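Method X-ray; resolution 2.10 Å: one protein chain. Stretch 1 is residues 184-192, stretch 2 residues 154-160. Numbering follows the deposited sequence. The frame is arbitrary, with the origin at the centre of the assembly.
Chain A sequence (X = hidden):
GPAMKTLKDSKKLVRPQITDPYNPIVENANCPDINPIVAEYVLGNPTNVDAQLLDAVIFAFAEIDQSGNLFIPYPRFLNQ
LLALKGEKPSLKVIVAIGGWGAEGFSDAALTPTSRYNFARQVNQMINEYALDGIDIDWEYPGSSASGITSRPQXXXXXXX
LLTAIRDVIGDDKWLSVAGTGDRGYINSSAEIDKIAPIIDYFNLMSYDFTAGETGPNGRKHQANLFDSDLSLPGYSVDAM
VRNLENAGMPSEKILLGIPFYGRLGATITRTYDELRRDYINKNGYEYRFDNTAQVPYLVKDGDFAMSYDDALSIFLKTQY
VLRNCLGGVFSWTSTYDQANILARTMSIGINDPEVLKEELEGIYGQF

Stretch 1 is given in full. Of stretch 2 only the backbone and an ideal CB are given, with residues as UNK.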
# COMPACT_ATOMS: atom_id res chain seq x y z
N GLY A 184 -15.74 -23.37 -21.55
CA GLY A 184 -16.60 -24.49 -21.13
C GLY A 184 -18.04 -24.07 -20.91
O GLY A 184 -18.93 -24.80 -21.39
N TYR A 185 -18.29 -22.96 -20.19
CA TYR A 185 -19.66 -22.50 -19.84
C TYR A 185 -20.34 -22.01 -21.13
O TYR A 185 -21.55 -22.28 -21.34
CB TYR A 185 -19.67 -21.45 -18.71
CG TYR A 185 -21.06 -21.03 -18.26
CD1 TYR A 185 -21.78 -20.09 -18.98
CD2 TYR A 185 -21.68 -21.58 -17.14
CE1 TYR A 185 -23.07 -19.72 -18.61
CE2 TYR A 185 -22.96 -21.21 -16.75
CZ TYR A 185 -23.66 -20.30 -17.51
OH TYR A 185 -24.92 -19.92 -17.18
N ILE A 186 -19.62 -21.32 -22.01
CA ILE A 186 -20.27 -20.72 -23.21
C ILE A 186 -20.68 -21.82 -24.20
O ILE A 186 -21.75 -21.65 -24.84
CB ILE A 186 -19.40 -19.64 -23.83
CG1 ILE A 186 -19.39 -18.42 -22.91
CG2 ILE A 186 -19.88 -19.28 -25.24
CD1 ILE A 186 -18.07 -17.75 -22.82
N ASN A 187 -19.89 -22.89 -24.28
CA ASN A 187 -20.05 -23.99 -25.28
C ASN A 187 -20.87 -25.17 -24.73
O ASN A 187 -21.47 -25.86 -25.56
CB ASN A 187 -18.69 -24.51 -25.77
CG ASN A 187 -17.85 -23.45 -26.47
OD1 ASN A 187 -18.37 -22.58 -27.17
ND2 ASN A 187 -16.55 -23.50 -26.24
N SER A 188 -20.86 -25.43 -23.41
CA SER A 188 -21.39 -26.67 -22.78
C SER A 188 -22.44 -26.43 -21.69
O SER A 188 -23.01 -27.45 -21.22
CB SER A 188 -20.26 -27.48 -22.21
OG SER A 188 -19.33 -27.77 -23.23
N SER A 189 -22.69 -25.19 -21.25
CA SER A 189 -23.65 -24.90 -20.16
C SER A 189 -24.80 -24.04 -20.67
O SER A 189 -25.93 -24.40 -20.41
CB SER A 189 -22.99 -24.30 -18.96
OG SER A 189 -22.06 -25.22 -18.43
N ALA A 190 -24.56 -22.98 -21.41
CA ALA A 190 -25.65 -22.07 -21.80
C ALA A 190 -25.48 -21.57 -23.23
O ALA A 190 -24.35 -21.51 -23.74
CB ALA A 190 -25.73 -20.93 -20.82
N GLU A 191 -26.63 -21.26 -23.82
CA GLU A 191 -26.79 -20.66 -25.16
C GLU A 191 -26.88 -19.18 -24.87
O GLU A 191 -28.00 -18.68 -24.74
CB GLU A 191 -28.05 -21.18 -25.89
CG GLU A 191 -28.08 -22.69 -26.15
CD GLU A 191 -29.32 -23.13 -26.93
OE1 GLU A 191 -30.47 -22.91 -26.44
OE2 GLU A 191 -29.16 -23.66 -28.06
N ILE A 192 -25.72 -18.53 -24.72
CA ILE A 192 -25.65 -17.10 -24.28
C ILE A 192 -26.56 -16.27 -25.17
O ILE A 192 -27.31 -15.43 -24.62
CB ILE A 192 -24.21 -16.56 -24.34
CG1 ILE A 192 -23.24 -17.38 -23.49
CG2 ILE A 192 -24.20 -15.07 -23.99
CD1 ILE A 192 -23.70 -17.62 -22.06
N UNK A 154 -28.81 -30.58 -21.08
CA UNK A 154 -28.92 -29.48 -20.08
C UNK A 154 -28.85 -28.11 -20.75
O UNK A 154 -29.68 -27.23 -20.42
CB UNK A 154 -27.81 -29.59 -19.03
N UNK A 155 -27.96 -27.93 -21.72
CA UNK A 155 -27.65 -26.61 -22.31
C UNK A 155 -28.86 -26.12 -23.08
O UNK A 155 -29.30 -25.01 -22.85
CB UNK A 155 -26.43 -26.68 -23.23
N UNK A 156 -29.41 -26.91 -23.99
CA UNK A 156 -30.60 -26.44 -24.74
C UNK A 156 -31.78 -26.35 -23.78
O UNK A 156 -32.66 -25.50 -24.00
CB UNK A 156 -30.93 -27.37 -25.91
N UNK A 157 -31.82 -27.24 -22.79
CA UNK A 157 -32.95 -27.37 -21.84
C UNK A 157 -32.99 -26.10 -20.98
O UNK A 157 -34.12 -25.60 -20.73
CB UNK A 157 -32.81 -28.62 -20.97
N UNK A 158 -31.82 -25.57 -20.60
CA UNK A 158 -31.73 -24.36 -19.76
C UNK A 158 -32.53 -23.24 -20.42
O UNK A 158 -33.31 -22.55 -19.76
CB UNK A 158 -30.28 -23.93 -19.55
N UNK A 159 -32.39 -23.07 -21.72
CA UNK A 159 -33.06 -21.97 -22.45
C UNK A 159 -34.57 -22.13 -22.35
O UNK A 159 -35.32 -21.10 -22.29
CB UNK A 159 -32.63 -21.94 -23.92
N UNK A 160 -35.04 -23.37 -22.46
CA UNK A 160 -36.50 -23.67 -22.43
C UNK A 160 -37.01 -23.48 -20.99
O UNK A 160 -38.10 -22.93 -20.78
CB UNK A 160 -36.79 -25.09 -22.92

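Stretch 2 is helical throughout and crosses the end of the helix at 184-188 at about 80°. The backbones come closest where the CA atoms of S189 and position 155 lie 4.9 Å apart.

Position 154 points its CB sideways, with nothing of stretch 1 within 5.5 Å. The contact sets no preference. The residue is D154; its carboxylate is hydrogen-bonded elsewhere in the structure.

Position 155 points toward stretch 1. Its ideal CB is 3.7 Å from S189 O and 4.0 Å from S188 O. Beyond lie the carbonyl oxygens of I186, N187 and A190, and the E191 carboxylate. A long donor suits this site; lysine or arginine could reach, and a positive charge fits. The residue is R155. Its extended chain (chi1 to chi3 all t) carries the guanidinium to the helix end. NH2 donates to I186 O at 3.2 Å, and NE makes a weak hydrogen bond to A190 O at 3.1 Å. N187 O lies over one face of the guanidinium and E191 CG over the opposite face. N187 O is 3.1 Å from R155 NE, but the angle is too poor for a hydrogen bond. E191 OE2 is 4.4 Å from R155 NH1, so the charges are near without forming a salt bridge. Water 1 accepts from R155 NH2 and donates to I186 O. The backbone joins in: R155 CA makes a CA-H...O contact of 3.4 Å with S189 O.

Position 156 points away, though its CB is 4.5 Å from E191 OE1. Many polar residues would fit, and the nearby carboxylate might favour a neutral or basic one. The residue is E156; its CG is 3.6 Å from E191 OE2, and water 3 donates to both E156 O and E191 OE1. Its carboxylate keeps its distance: E156 OE2 is 4.8 Å from E191 OE2.

Position 157 points away, with nothing of stretch 1 within 5.5 Å, so stretch 1 leaves the choice open, polar or apolar. The residue is N157, which does not touch stretch 1.

Position 158 points toward stretch 1. Its CB is 4.5 Å from S189 O, and the A190 methyl and the Y185 hydroxyl are within reach of a larger group. A big apolar or aromatic side chain suits. The residue is F158. A190 CB and Y185 OH both meet the ring edge, at 4.0 Å from CD2 and 3.9 Å from CE2 respectively.

Position 159 also points toward stretch 1, with CB 3.5 Å from E191 OE1. A short donor suits, such as serine, threonine or perhaps asparagine. The residue is T159. OG1 donates to E191 OE1 at 2.7 Å, and water 2 links this hydroxyl to E191 N.

Position 160 points sideways, with nothing of stretch 1 within 5.5 Å. Many residues would do; it is L160, which does not touch stretch 1.

Stretch 2, residues 154-160: DRENFTL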
# COMPACT_ATOMS: atom_id res chain seq x y z
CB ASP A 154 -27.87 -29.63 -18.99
CG ASP A 154 -28.22 -30.69 -17.97
OD1 ASP A 154 -29.37 -31.18 -17.98
OD2 ASP A 154 -27.33 -31.04 -17.19
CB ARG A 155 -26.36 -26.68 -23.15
CG ARG A 155 -26.03 -25.44 -23.97
CD ARG A 155 -24.56 -25.45 -24.40
NE ARG A 155 -24.12 -24.25 -25.10
CZ ARG A 155 -24.32 -23.99 -26.39
NH1 ARG A 155 -24.97 -24.86 -27.17
NH2 ARG A 155 -23.88 -22.87 -26.91
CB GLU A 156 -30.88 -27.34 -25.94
CG GLU A 156 -29.95 -27.09 -27.11
CD GLU A 156 -30.02 -28.20 -28.14
OE1 GLU A 156 -29.41 -29.26 -27.88
OE2 GLU A 156 -30.74 -28.02 -29.15
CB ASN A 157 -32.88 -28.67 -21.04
CG ASN A 157 -33.30 -29.91 -21.82
OD1 ASN A 157 -33.80 -29.81 -22.96
ND2 ASN A 157 -33.06 -31.08 -21.24
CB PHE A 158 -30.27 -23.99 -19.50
CG PHE A 158 -30.01 -22.89 -18.49
CD1 PHE A 158 -30.87 -22.68 -17.41
CD2 PHE A 158 -28.86 -22.10 -18.58
CE1 PHE A 158 -30.60 -21.70 -16.47
CE2 PHE A 158 -28.59 -21.12 -17.63
CZ PHE A 158 -29.46 -20.92 -16.58
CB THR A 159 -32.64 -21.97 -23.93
OG1 THR A 159 -31.21 -22.02 -24.00
CG2 THR A 159 -33.18 -20.77 -24.69
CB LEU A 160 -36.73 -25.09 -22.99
CG LEU A 160 -36.36 -25.31 -24.46
CD1 LEU A 160 -36.25 -26.80 -24.76
CD2 LEU A 160 -37.35 -24.65 -25.43
O HOH W 1 -23.33 -19.96 -26.07
O HOH W 2 -29.05 -22.04 -22.63
O HOH W 3 -32.79 -24.32 -26.55
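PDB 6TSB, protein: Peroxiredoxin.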